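Local coordinates for protein glycosyltransferase (Streptomyces halstedii, PDB 3WAD) that belongs to the glycosyltransferases of the GT-B fold, enzymes built from two Rossmann-like domains that face each other across a cleft, at residues V148-G153 with L206-P211; L154-R159 with M213-E218; R245-L250 with D279-F284; A272-D277 with D294-V299. All blocks are in the same frame, centred on the assembly; numbering follows the deposited sequence.

Contact 1. Residues V148-G153 with L206-P211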
loop_
_atom_site.group_PDB
_atom_site.type_symbol
_atom_site.label_atom_id
_atom_site.label_comp_id
_atom_site.label_asym_id
_atom_site.label_seq_id
_atom_site.Cartn_x
_atom_site.Cartn_y
_atom_site.Cartn_z
ATOM N N VAL B 148 11.458 6.500 16.309
ATOM C CA VAL B 148 11.017 5.225 16.820
ATOM C C VAL B 148 11.834 4.109 16.141
ATOM O O VAL B 148 11.846 4.014 14.854
ATOM C CB VAL B 148 9.569 5.035 16.515
ATOM C CG1 VAL B 148 9.115 3.606 16.942
ATOM C CG2 VAL B 148 8.755 6.079 17.216
ATOM N N ARG B 149 12.526 3.301 16.965
ATOM C CA ARG B 149 13.292 2.167 16.458
ATOM C C ARG B 149 12.304 1.002 16.224
ATOM O O ARG B 149 11.676 0.513 17.170
ATOM C CB ARG B 149 14.499 1.846 17.377
ATOM C CG ARG B 149 15.360 0.619 16.907
ATOM C CD ARG B 149 16.509 0.377 17.846
ATOM N NE ARG B 149 15.969 0.021 19.153
ATOM C CZ ARG B 149 16.112 -1.172 19.741
ATOM N NH1 ARG B 149 16.825 -2.149 19.151
ATOM N NH2 ARG B 149 15.505 -1.380 20.909
ATOM N N MET B 150 12.178 0.570 14.959
ATOM C CA MET B 150 11.233 -0.456 14.632
ATOM C C MET B 150 11.880 -1.864 14.579
ATOM O O MET B 150 12.752 -2.123 13.744
ATOM C CB MET B 150 10.448 -0.175 13.342
ATOM C CG MET B 150 9.444 -1.313 13.062
ATOM S SD MET B 150 8.264 -0.725 11.815
ATOM C CE MET B 150 7.042 -1.962 12.013
ATOM N N LEU B 151 11.431 -2.761 15.473
ATOM C CA LEU B 151 11.981 -4.136 15.481
ATOM C C LEU B 151 11.419 -4.927 14.332
ATOM O O LEU B 151 10.367 -4.594 13.728
ATOM C CB LEU B 151 11.639 -4.847 16.789
ATOM C CG LEU B 151 12.178 -4.150 18.074
ATOM C CD1 LEU B 151 11.824 -4.893 19.374
ATOM C CD2 LEU B 151 13.699 -3.963 18.062
ATOM N N PHE B 152 12.071 -6.044 14.065
ATOM C CA PHE B 152 11.677 -6.909 12.939
ATOM C C PHE B 152 11.672 -8.377 13.457
ATOM O O PHE B 152 11.450 -9.341 12.700
ATOM C CB PHE B 152 12.683 -6.658 11.760
ATOM C CG PHE B 152 14.094 -6.983 12.127
ATOM C CD1 PHE B 152 14.519 -8.337 12.123
ATOM C CD2 PHE B 152 14.961 -5.992 12.539
ATOM C CE1 PHE B 152 15.823 -8.645 12.544
ATOM C CE2 PHE B 152 16.182 -6.271 12.953
ATOM C CZ PHE B 152 16.642 -7.610 12.959
ATOM N N GLY B 153 11.870 -8.547 14.766
ATOM C CA GLY B 153 11.715 -9.861 15.462
ATOM C C GLY B 153 11.943 -9.471 16.915
ATOM O O GLY B 153 11.691 -8.323 17.307
ATOM N N LEU B 206 9.379 0.208 18.721
ATOM C CA LEU B 206 8.086 -0.407 18.361
ATOM C C LEU B 206 8.386 -1.886 18.155
ATOM O O LEU B 206 9.284 -2.231 17.352
ATOM C CB LEU B 206 7.459 0.207 17.033
ATOM C CG LEU B 206 6.213 -0.452 16.439
ATOM C CD1 LEU B 206 4.950 -0.564 17.383
ATOM C CD2 LEU B 206 5.729 0.231 15.186
ATOM N N ALA B 207 7.649 -2.754 18.848
ATOM C CA ALA B 207 7.833 -4.216 18.735
ATOM C C ALA B 207 6.918 -4.848 17.711
ATOM O O ALA B 207 5.735 -4.427 17.599
ATOM C CB ALA B 207 7.598 -4.856 20.145
ATOM N N VAL B 208 7.384 -5.888 16.986
ATOM C CA VAL B 208 6.470 -6.580 16.099
ATOM C C VAL B 208 6.083 -7.969 16.638
ATOM O O VAL B 208 5.150 -8.586 16.155
ATOM C CB VAL B 208 7.087 -6.737 14.697
ATOM C CG1 VAL B 208 7.223 -5.365 14.002
ATOM C CG2 VAL B 208 8.443 -7.487 14.772
ATOM N N ALA B 209 6.862 -8.483 17.563
ATOM C CA ALA B 209 6.606 -9.779 18.194
ATOM C C ALA B 209 5.626 -9.508 19.403
ATOM O O ALA B 209 5.730 -8.447 20.058
ATOM C CB ALA B 209 7.940 -10.376 18.705
ATOM N N PRO B 210 4.679 -10.440 19.649
ATOM C CA PRO B 210 3.785 -10.394 20.835
ATOM C C PRO B 210 4.527 -10.379 22.153
ATOM O O PRO B 210 5.597 -10.997 22.278
ATOM C CB PRO B 210 2.949 -11.647 20.718
ATOM C CG PRO B 210 3.092 -12.132 19.248
ATOM C CD PRO B 210 4.420 -11.620 18.790
ATOM N N PRO B 211 4.004 -9.578 23.127
ATOM C CA PRO B 211 4.672 -9.363 24.410
ATOM C C PRO B 211 4.978 -10.691 25.068
ATOM O O PRO B 211 6.025 -10.840 25.642
ATOM C CB PRO B 211 3.607 -8.605 25.245
ATOM C CG PRO B 211 2.946 -7.676 24.209
ATOM C CD PRO B 211 2.826 -8.701 22.977
HETATM O O HOH W 1 9.475 -7.300 18.386
#

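Contact 2. Residues L154-R159 with M213-E218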
loop_
_atom_site.group_PDB
_atom_site.type_symbol
_atom_site.label_atom_id
_atom_site.label_comp_id
_atom_site.label_asym_id
_atom_site.label_seq_id
_atom_site.Cartn_x
_atom_site.Cartn_y
_atom_site.Cartn_z
ATOM N N LEU B 154 12.492 -10.373 17.714
ATOM C CA LEU B 154 12.949 -9.992 19.045
ATOM C C LEU B 154 14.108 -8.995 19.115
ATOM O O LEU B 154 14.893 -8.826 18.179
ATOM C CB LEU B 154 13.294 -11.258 19.861
ATOM C CG LEU B 154 12.314 -12.441 19.935
ATOM C CD1 LEU B 154 12.877 -13.513 20.949
ATOM C CD2 LEU B 154 10.872 -12.109 20.288
ATOM N N ASP B 155 14.194 -8.288 20.229
ATOM C CA ASP B 155 15.177 -7.230 20.372
ATOM C C ASP B 155 16.513 -7.763 20.931
ATOM O O ASP B 155 16.870 -7.457 22.070
ATOM C CB ASP B 155 14.606 -6.113 21.252
ATOM C CG ASP B 155 15.443 -4.861 21.219
ATOM O OD1 ASP B 155 16.414 -4.688 20.395
ATOM O OD2 ASP B 155 15.097 -3.999 22.039
ATOM N N GLN B 156 17.231 -8.565 20.124
ATOM C CA GLN B 156 18.519 -9.102 20.523
ATOM C C GLN B 156 19.442 -7.972 20.912
ATOM O O GLN B 156 20.241 -8.078 21.857
ATOM C CB GLN B 156 19.163 -9.868 19.350
ATOM C CG GLN B 156 18.432 -11.119 18.903
ATOM C CD GLN B 156 18.401 -12.269 19.930
ATOM O OE1 GLN B 156 18.725 -12.098 21.112
ATOM N NE2 GLN B 156 18.031 -13.487 19.433
ATOM N N TRP B 157 19.389 -6.878 20.139
ATOM C CA TRP B 157 20.368 -5.819 20.318
ATOM C C TRP B 157 20.076 -5.117 21.628
ATOM O O TRP B 157 21.015 -4.797 22.358
ATOM C CB TRP B 157 20.233 -4.812 19.161
ATOM C CG TRP B 157 21.309 -3.747 19.011
ATOM C CD1 TRP B 157 21.174 -2.396 19.254
ATOM C CD2 TRP B 157 22.643 -3.929 18.480
ATOM N NE1 TRP B 157 22.351 -1.740 18.930
ATOM C CE2 TRP B 157 23.263 -2.651 18.461
ATOM C CE3 TRP B 157 23.395 -5.053 18.121
ATOM C CZ2 TRP B 157 24.580 -2.452 17.996
ATOM C CZ3 TRP B 157 24.717 -4.871 17.634
ATOM C CH2 TRP B 157 25.297 -3.560 17.584
ATOM N N GLY B 158 18.774 -4.906 21.931
ATOM C CA GLY B 158 18.426 -4.201 23.194
ATOM C C GLY B 158 18.730 -5.074 24.415
ATOM O O GLY B 158 19.289 -4.597 25.434
ATOM N N ARG B 159 18.387 -6.366 24.290
ATOM C CA ARG B 159 18.776 -7.370 25.305
ATOM C C ARG B 159 20.303 -7.379 25.617
ATOM O O ARG B 159 20.739 -7.302 26.784
ATOM C CB ARG B 159 18.303 -8.757 24.847
ATOM C CG ARG B 159 18.683 -9.903 25.826
ATOM C CD ARG B 159 18.323 -11.282 25.238
ATOM N NE ARG B 159 19.098 -11.587 24.043
ATOM C CZ ARG B 159 20.348 -12.067 24.024
ATOM N NH1 ARG B 159 21.014 -12.321 25.168
ATOM N NH2 ARG B 159 20.929 -12.318 22.837
ATOM N N MET B 213 6.202 -13.405 24.073
ATOM C CA MET B 213 7.395 -14.110 23.648
ATOM C C MET B 213 8.592 -13.170 23.604
ATOM O O MET B 213 9.678 -13.593 23.247
ATOM C CB MET B 213 7.223 -14.823 22.276
ATOM C CG MET B 213 6.802 -13.870 21.146
ATOM S SD MET B 213 7.037 -14.545 19.441
ATOM C CE MET B 213 8.689 -14.083 19.254
ATOM N N SER B 214 8.408 -11.898 23.965
ATOM C CA SER B 214 9.516 -10.942 23.887
ATOM C C SER B 214 10.479 -11.043 25.075
ATOM O O SER B 214 10.085 -11.555 26.131
ATOM C CB SER B 214 9.004 -9.535 23.790
ATOM O OG SER B 214 8.246 -9.391 22.575
ATOM N N PHE B 215 11.723 -10.571 24.897
ATOM C CA PHE B 215 12.642 -10.418 26.032
ATOM C C PHE B 215 12.150 -9.335 27.004
ATOM O O PHE B 215 11.510 -8.392 26.552
ATOM C CB PHE B 215 14.041 -10.037 25.564
ATOM C CG PHE B 215 14.622 -10.992 24.596
ATOM C CD1 PHE B 215 14.538 -12.371 24.828
ATOM C CD2 PHE B 215 15.278 -10.509 23.436
ATOM C CE1 PHE B 215 15.103 -13.272 23.905
ATOM C CE2 PHE B 215 15.863 -11.375 22.497
ATOM C CZ PHE B 215 15.794 -12.783 22.715
ATOM N N PRO B 216 12.435 -9.483 28.339
ATOM C CA PRO B 216 12.293 -8.321 29.262
ATOM C C PRO B 216 13.200 -7.190 28.799
ATOM O O PRO B 216 14.293 -7.431 28.275
ATOM C CB PRO B 216 12.755 -8.865 30.643
ATOM C CG PRO B 216 13.522 -10.136 30.360
ATOM C CD PRO B 216 12.901 -10.704 29.046
ATOM N N SER B 217 12.718 -5.967 28.900
ATOM C CA SER B 217 13.502 -4.815 28.494
ATOM C C SER B 217 13.556 -3.819 29.675
ATOM O O SER B 217 12.637 -3.704 30.418
ATOM C CB SER B 217 12.866 -4.158 27.255
ATOM O OG SER B 217 13.634 -3.049 26.797
ATOM N N GLU B 218 14.659 -3.135 29.856
ATOM C CA GLU B 218 14.739 -2.072 30.828
ATOM C C GLU B 218 14.102 -0.821 30.225
ATOM O O GLU B 218 14.079 0.235 30.841
ATOM C CB GLU B 218 16.202 -1.810 31.186
ATOM C CG GLU B 218 16.790 -2.843 32.186
ATOM C CD GLU B 218 18.215 -2.482 32.597
ATOM O OE1 GLU B 218 18.422 -1.327 33.046
ATOM O OE2 GLU B 218 19.134 -3.344 32.482
HETATM O O HOH W 2 12.409 -8.692 22.251
#

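Contact 3. Residues R245-L250 with D279-F284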
loop_
_atom_site.group_PDB
_atom_site.type_symbol
_atom_site.label_atom_id
_atom_site.label_comp_id
_atom_site.label_asym_id
_atom_site.label_seq_id
_atom_site.Cartn_x
_atom_site.Cartn_y
_atom_site.Cartn_z
ATOM N N ARG B 245 -9.425 -31.578 1.242
ATOM C CA ARG B 245 -9.221 -32.146 2.614
ATOM C C ARG B 245 -8.000 -31.443 3.261
ATOM O O ARG B 245 -7.382 -30.627 2.615
ATOM C CB ARG B 245 -8.968 -33.644 2.516
ATOM C CG ARG B 245 -7.859 -33.960 1.546
ATOM C CD ARG B 245 -6.859 -34.883 2.165
ATOM N NE ARG B 245 -5.902 -35.210 1.132
ATOM C CZ ARG B 245 -5.074 -36.246 1.150
ATOM N NH1 ARG B 245 -5.032 -37.087 2.169
ATOM N NH2 ARG B 245 -4.277 -36.434 0.122
ATOM N N PRO B 246 -7.627 -31.778 4.509
ATOM C CA PRO B 246 -6.586 -30.976 5.206
ATOM C C PRO B 246 -5.370 -30.595 4.343
ATOM O O PRO B 246 -4.980 -31.344 3.461
ATOM C CB PRO B 246 -6.169 -31.882 6.371
ATOM C CG PRO B 246 -7.434 -32.660 6.659
ATOM C CD PRO B 246 -8.025 -32.951 5.311
ATOM N N ARG B 247 -4.811 -29.411 4.574
ATOM C CA ARG B 247 -3.688 -28.919 3.765
ATOM C C ARG B 247 -2.554 -28.676 4.726
ATOM O O ARG B 247 -2.799 -28.352 5.889
ATOM C CB ARG B 247 -4.039 -27.589 3.158
ATOM C CG ARG B 247 -3.792 -27.468 1.735
ATOM C CD ARG B 247 -4.718 -26.388 1.197
ATOM N NE ARG B 247 -5.431 -26.861 0.006
ATOM C CZ ARG B 247 -6.259 -26.143 -0.753
ATOM N NH1 ARG B 247 -6.501 -24.866 -0.505
ATOM N NH2 ARG B 247 -6.818 -26.723 -1.788
ATOM N N VAL B 248 -1.328 -28.816 4.236
ATOM C CA VAL B 248 -0.156 -28.466 5.016
ATOM C C VAL B 248 0.736 -27.659 4.097
ATOM O O VAL B 248 0.810 -27.937 2.904
ATOM C CB VAL B 248 0.604 -29.709 5.543
ATOM C CG1 VAL B 248 1.997 -29.346 6.064
ATOM C CG2 VAL B 248 -0.230 -30.389 6.667
ATOM N N CYS B 249 1.405 -26.656 4.672
ATOM C CA CYS B 249 2.173 -25.754 3.932
ATOM C C CYS B 249 3.591 -26.049 4.338
ATOM O O CYS B 249 3.929 -26.039 5.505
ATOM C CB CYS B 249 1.737 -24.319 4.275
ATOM S SG CYS B 249 2.929 -23.180 3.581
ATOM N N LEU B 250 4.417 -26.349 3.352
ATOM C CA LEU B 250 5.831 -26.649 3.516
ATOM C C LEU B 250 6.714 -25.615 2.817
ATOM O O LEU B 250 6.738 -25.539 1.597
ATOM C CB LEU B 250 6.118 -28.046 2.931
ATOM C CG LEU B 250 7.551 -28.512 2.928
ATOM C CD1 LEU B 250 8.064 -28.705 4.401
ATOM C CD2 LEU B 250 7.734 -29.768 2.001
ATOM N N ASP B 279 -3.046 -32.855 1.924
ATOM C CA ASP B 279 -2.332 -32.374 0.746
ATOM C C ASP B 279 -1.218 -31.399 1.117
ATOM O O ASP B 279 -1.403 -30.559 1.963
ATOM C CB ASP B 279 -3.277 -31.646 -0.219
ATOM C CG ASP B 279 -4.311 -32.548 -0.807
ATOM O OD1 ASP B 279 -4.103 -33.793 -0.859
ATOM O OD2 ASP B 279 -5.357 -32.000 -1.212
ATOM N N VAL B 280 -0.066 -31.489 0.482
ATOM C CA VAL B 280 1.052 -30.615 0.860
ATOM C C VAL B 280 1.192 -29.533 -0.218
ATOM O O VAL B 280 1.150 -29.872 -1.382
ATOM C CB VAL B 280 2.345 -31.449 1.120
ATOM C CG1 VAL B 280 3.579 -30.587 1.227
ATOM C CG2 VAL B 280 2.122 -32.317 2.393
ATOM N N VAL B 281 1.244 -28.245 0.169
ATOM C CA VAL B 281 1.679 -27.185 -0.765
ATOM C C VAL B 281 3.124 -26.868 -0.383
ATOM O O VAL B 281 3.395 -26.485 0.756
ATOM C CB VAL B 281 0.688 -25.958 -0.729
ATOM C CG1 VAL B 281 1.127 -24.880 -1.697
ATOM C CG2 VAL B 281 -0.742 -26.419 -1.048
ATOM N N ALA B 282 4.072 -27.131 -1.277
ATOM C CA ALA B 282 5.510 -26.972 -0.963
ATOM C C ALA B 282 6.134 -25.932 -1.870
ATOM O O ALA B 282 5.898 -25.918 -3.057
ATOM C CB ALA B 282 6.232 -28.276 -1.128
ATOM N N THR B 283 6.920 -25.034 -1.301
ATOM C CA THR B 283 7.650 -24.074 -2.087
ATOM C C THR B 283 9.068 -24.618 -2.384
ATOM O O THR B 283 9.830 -24.976 -1.480
ATOM C CB THR B 283 7.625 -22.638 -1.465
ATOM O OG1 THR B 283 8.300 -22.636 -0.206
ATOM C CG2 THR B 283 6.184 -22.177 -1.221
ATOM N N PHE B 284 9.386 -24.700 -3.676
ATOM C CA PHE B 284 10.661 -25.207 -4.156
ATOM C C PHE B 284 11.205 -24.418 -5.370
ATOM O O PHE B 284 10.444 -24.028 -6.232
ATOM C CB PHE B 284 10.490 -26.679 -4.595
ATOM C CG PHE B 284 10.335 -27.645 -3.466
ATOM C CD1 PHE B 284 11.207 -27.631 -2.401
ATOM C CD2 PHE B 284 9.317 -28.587 -3.484
ATOM C CE1 PHE B 284 11.071 -28.576 -1.340
ATOM C CE2 PHE B 284 9.159 -29.530 -2.410
ATOM C CZ PHE B 284 10.040 -29.504 -1.350
HETATM O O HOH W 3 9.617 -25.841 1.093
#

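Contact 4. Residues A272-D277 with D294-V299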
loop_
_atom_site.group_PDB
_atom_site.type_symbol
_atom_site.label_atom_id
_atom_site.label_comp_id
_atom_site.label_asym_id
_atom_site.label_seq_id
_atom_site.Cartn_x
_atom_site.Cartn_y
_atom_site.Cartn_z
ATOM N N ALA B 272 8.934 -38.549 2.962
ATOM C CA ALA B 272 8.499 -38.743 4.358
ATOM C C ALA B 272 7.479 -37.691 4.811
ATOM O O ALA B 272 6.383 -38.006 5.330
ATOM C CB ALA B 272 9.670 -38.753 5.284
ATOM N N VAL B 273 7.853 -36.430 4.605
ATOM C CA VAL B 273 7.024 -35.302 4.937
ATOM C C VAL B 273 5.664 -35.422 4.258
ATOM O O VAL B 273 4.625 -35.179 4.898
ATOM C CB VAL B 273 7.746 -33.986 4.565
ATOM C CG1 VAL B 273 6.888 -32.849 4.900
ATOM C CG2 VAL B 273 9.033 -33.880 5.361
ATOM N N ALA B 274 5.633 -35.879 3.004
ATOM C CA ALA B 274 4.330 -36.074 2.346
ATOM C C ALA B 274 3.496 -37.282 2.854
ATOM O O ALA B 274 2.316 -37.412 2.560
ATOM C CB ALA B 274 4.510 -36.140 0.816
ATOM N N ASP B 275 4.103 -38.170 3.627
ATOM C CA ASP B 275 3.415 -39.421 3.986
ATOM C C ASP B 275 2.486 -39.202 5.190
ATOM O O ASP B 275 2.699 -39.696 6.282
ATOM C CB ASP B 275 4.464 -40.527 4.165
ATOM C CG ASP B 275 3.859 -41.896 4.428
ATOM O OD1 ASP B 275 2.682 -42.136 4.030
ATOM O OD2 ASP B 275 4.572 -42.695 5.106
ATOM N N ILE B 276 1.439 -38.419 4.968
ATOM C CA ILE B 276 0.588 -37.924 6.022
ATOM C C ILE B 276 -0.821 -37.771 5.473
ATOM O O ILE B 276 -1.041 -37.742 4.281
ATOM C CB ILE B 276 1.096 -36.494 6.497
ATOM C CG1 ILE B 276 0.945 -35.456 5.359
ATOM C CG2 ILE B 276 2.566 -36.579 6.985
ATOM C CD1 ILE B 276 0.429 -34.140 5.803
ATOM N N ASP B 277 -1.798 -37.643 6.328
ATOM C CA ASP B 277 -3.152 -37.594 5.809
ATOM C C ASP B 277 -3.603 -36.170 5.472
ATOM O O ASP B 277 -4.472 -35.633 6.170
ATOM C CB ASP B 277 -4.128 -38.285 6.769
ATOM C CG ASP B 277 -5.380 -38.814 6.053
ATOM O OD1 ASP B 277 -5.456 -38.707 4.794
ATOM O OD2 ASP B 277 -6.283 -39.317 6.762
ATOM N N ASP B 294 10.670 -36.889 -9.437
ATOM C CA ASP B 294 9.229 -37.173 -9.271
ATOM C C ASP B 294 8.690 -36.814 -7.901
ATOM O O ASP B 294 9.242 -37.239 -6.894
ATOM C CB ASP B 294 8.943 -38.651 -9.467
ATOM C CG ASP B 294 8.840 -39.030 -10.907
ATOM O OD1 ASP B 294 9.845 -39.543 -11.451
ATOM O OD2 ASP B 294 7.745 -38.825 -11.488
ATOM N N LEU B 295 7.600 -36.060 -7.863
ATOM C CA LEU B 295 6.986 -35.662 -6.589
ATOM C C LEU B 295 5.945 -36.699 -6.203
ATOM O O LEU B 295 5.320 -37.288 -7.092
ATOM C CB LEU B 295 6.314 -34.267 -6.678
ATOM C CG LEU B 295 7.154 -33.052 -7.053
ATOM C CD1 LEU B 295 6.288 -31.894 -7.518
ATOM C CD2 LEU B 295 8.009 -32.619 -5.868
ATOM N N PRO B 296 5.722 -36.885 -4.876
ATOM C CA PRO B 296 4.605 -37.673 -4.364
ATOM C C PRO B 296 3.277 -37.182 -4.912
ATOM O O PRO B 296 3.200 -36.100 -5.477
ATOM C CB PRO B 296 4.644 -37.405 -2.874
ATOM C CG PRO B 296 6.020 -36.988 -2.605
ATOM C CD PRO B 296 6.471 -36.234 -3.788
ATOM N N ASP B 297 2.227 -37.955 -4.715
ATOM C CA ASP B 297 0.959 -37.686 -5.338
ATOM C C ASP B 297 0.314 -36.436 -4.799
ATOM O O ASP B 297 -0.183 -35.618 -5.553
ATOM C CB ASP B 297 0.007 -38.854 -5.062
ATOM C CG ASP B 297 0.199 -40.016 -6.036
ATOM O OD1 ASP B 297 -0.663 -40.953 -6.014
ATOM O OD2 ASP B 297 1.191 -39.970 -6.833
ATOM N N ASN B 298 0.301 -36.340 -3.473
ATOM C CA ASN B 298 -0.446 -35.356 -2.726
ATOM C C ASN B 298 0.356 -34.054 -2.487
ATOM O O ASN B 298 -0.061 -33.232 -1.640
ATOM C CB ASN B 298 -0.819 -35.978 -1.381
ATOM C CG ASN B 298 0.412 -36.297 -0.537
ATOM O OD1 ASN B 298 1.459 -36.618 -1.085
ATOM N ND2 ASN B 298 0.311 -36.123 0.784
ATOM N N VAL B 299 1.488 -33.899 -3.179
ATOM C CA VAL B 299 2.331 -32.684 -3.108
ATOM C C VAL B 299 2.161 -31.756 -4.304
ATOM O O VAL B 299 2.437 -32.179 -5.414
ATOM C CB VAL B 299 3.878 -33.025 -3.069
ATOM C CG1 VAL B 299 4.751 -31.785 -3.091
ATOM C CG2 VAL B 299 4.225 -33.890 -1.849
#

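Contact 1. Residues V148-G153 with L206-P211
Two backbone hydrogen bonds join Val148-Gly153 to Leu206-Pro211, both made by Leu206. Its N donates to Arg149 O at 2.8 Å, reaching that oxygen from above the carbonyl plane, while its O receives Leu151 N at 2.9 Å in a nearly straight bond (172° at the hydrogen) that lies almost along the C=O axis. Beside them the Met150 and Leu206 side chains lie alongside each other, pointing the same way. Met150, with CG anti to the backbone N and an extended chain, brings its terminal CE within 4.1 Å of Leu206 CD2 and also to Val208 CG1, whose side chain it crosses at about a right angle. Val208 CG1 further sits 3.2 Å from Leu151 O, and its CG2 branch lies against the Phe152-Gly153 peptide. The pattern, one parallel bridge pairing Met150 with Leu206, is that of neighbouring strands 147-150 and 204-206 in the parallel sheet of the N-terminal Rossmann-like domain. Past the bridge the chains separate, and a water spans them, donating to Gly153 O at 2.7 Å and accepting from Ala209 N at 3.0 Å. Further out, Leu20 of helix 18-27 packs on both Met150 and Leu206. On the other side of the strand, Leu151 CD2 lies over one face of the Arg149 guanidinium, 3.7 Å above its plane and offset toward the rim, while Thr201 O, Thr205 OG1 and Asp155 bind the nitrogens of that group.

Contact 2. Residues L154-R159 with M213-E218
Leu154-Arg159 turns through an inverse gamma turn centred on Asp155 into a helix, and the irregular Met213-Glu218 segment passes it without a direct hydrogen bond between the two. Phe215 carries the contact, its ring held between two aliphatic groups. Arg159 CD stands over the centre of one face, 3.5 Å from the centroid and 9° off the normal, and Leu154 CD1 covers the opposite face at 3.9 Å from the centroid, both as CH-pi contacts. Arg159 reaches this place with CG anti to the backbone N (chi1 179°) and a bend at chi3, which leaves its guanidinium turned 70° from the ring. That group grips Gln156 OE1 side-on with two nitrogens, NE at 3.0 Å and NH2 at 2.8 Å, fixing an oxygen that comes obliquely to 3.3 Å from Phe215 CE2. A water accepts from Asp155 N and, weakly, from Phe215 N. Tyr348 meets the Phe215 ring edge-to-face, and Trp344 bonds to Leu154 O and Gln156 NE2, so residues of the C-terminal half adjoin this site. Asp155 OD1 accepts from Gly158 N at 2.8 Å, the N-cap arrangement of a helix start, here helix 156-168 following strand 147-150 in a Rossmann-like domain.

Contact 3. Residues R245-L250 with D279-F284
Backbone hydrogen bonding dominates the pairing of Arg245-Leu250 with Asp279-Phe284. Five N-H...O bonds alternate between the chains: Asp279 N to Pro246 O, Val248 N to Asp279 O, Val281 N to Val248 O, Leu250 N to Val281 O, and Thr283 N to Leu250 O. The straightest, Leu250 N to Val281 O at 2.8 Å, has 177° at its hydrogen. CA-H...O contacts supplement them, the shortest from Ala282 CA to Leu250 O at 3.2 Å. A water donates to both Leu250 O and Thr283 O where the pairing ends.

The charged contact sits at the other end. Arg245 NH2 forms a salt bridge with Asp279 OD1 at 2.8 Å, and NE adds a weak bond to the same oxygen. Both nitrogens converge on OD1, and the guanidinium and carboxylate planes stand 87° apart, so the pair is neither flat nor a two-oxygen one. NH2 approaches OD1 from above the carboxylate plane. Arg245 NH1 has a second acidic partner in Asp277, so the positive charge of Arg245 is probably balanced by two carboxylates.

Apolar contacts gather on the face bearing Val248, Leu250, Val280 and Ala282. Leu250, its CG anti to the backbone N, sets CB 4.0 Å from Val280 CG1 and CD2 3.8 Å from Ala282 CB; that same CD2 meets Phe284 CZ obliquely at 4.1 Å. On the opposite face Cys249 and Val281 both pack on Leu310 of helix 307-310. Four successive parallel bridges, with helices 253-257 and 266-274 in the connection, mark a beta-alpha-beta crossover of the C-terminal Rossmann-like domain.

Contact 4. Residues A272-D277 with D294-V299
A single carbonyl oxygen, Ala274 O, takes two hydrogen bonds here: one from Ile276 N within its own segment, at 2.8 Å, and one from the Asn298 side chain across the contact. The setting is the Rossmann-like C-terminal domain, where the chain leaving helix 266-274 before strand 279-283 meets the loop that leads into strand 299-302, the neighbour of 279-283 in the parallel sheet. A type I beta turn from Pro296 to Val299 presents the partners. Asn298 lies within it and holds its CG in the crowded position between the backbone N and the carbonyl carbon (chi1 64°). From there ND2 donates to Ala274 O at 3.0 Å, with 152° at the hydrogen. The donor lies in the carbonyl plane on a lone pair, and the acceptor is close to the Asn298 amide plane. ND2 donates as well, and more strongly, to Ala278 O, tying the turn to both ends of the helix-to-strand connection; two carbonyl oxygens at ND2 are consistent with the modelled amide orientation. Within that connection Asp275 is the centre of an inverse gamma turn, consistent with the Ile276 N to Ala274 O bond that closes it.

Most of the remaining contact falls on one methyl group. Ala274 CB points toward the loop and meets Pro296 CG at 3.8 Å and Asn298 OD1 at 3.6 Å. Its tightest neighbour is Val299 CG2, the branch anti to the carbonyl carbon, at 3.5 Å, closer than usual for two carbons.

The four contacts form two touching pairs, one in each Rossmann-like half of the GT-B fold. Contacts 1 and 2, centres 9 Å apart, follow strand 147-150 into helix 156-168 and are joined by a salt bridge from Arg149 NH1 to Asp155 OD1 at 2.9 Å. Contacts 3 and 4, also 9 Å between centres, share the Arg245 NH1 to Asp277 OD1 salt bridge at 3.1 Å and a probable hydrogen bond from Val280 N to Asn298 O at 2.7 Å, which carries the sheet on to strand 299-302. Between the pairs nothing touches: contacts 2 and 3 lie on opposite sides of the chain's centre, their nearest atoms about 18 Å apart.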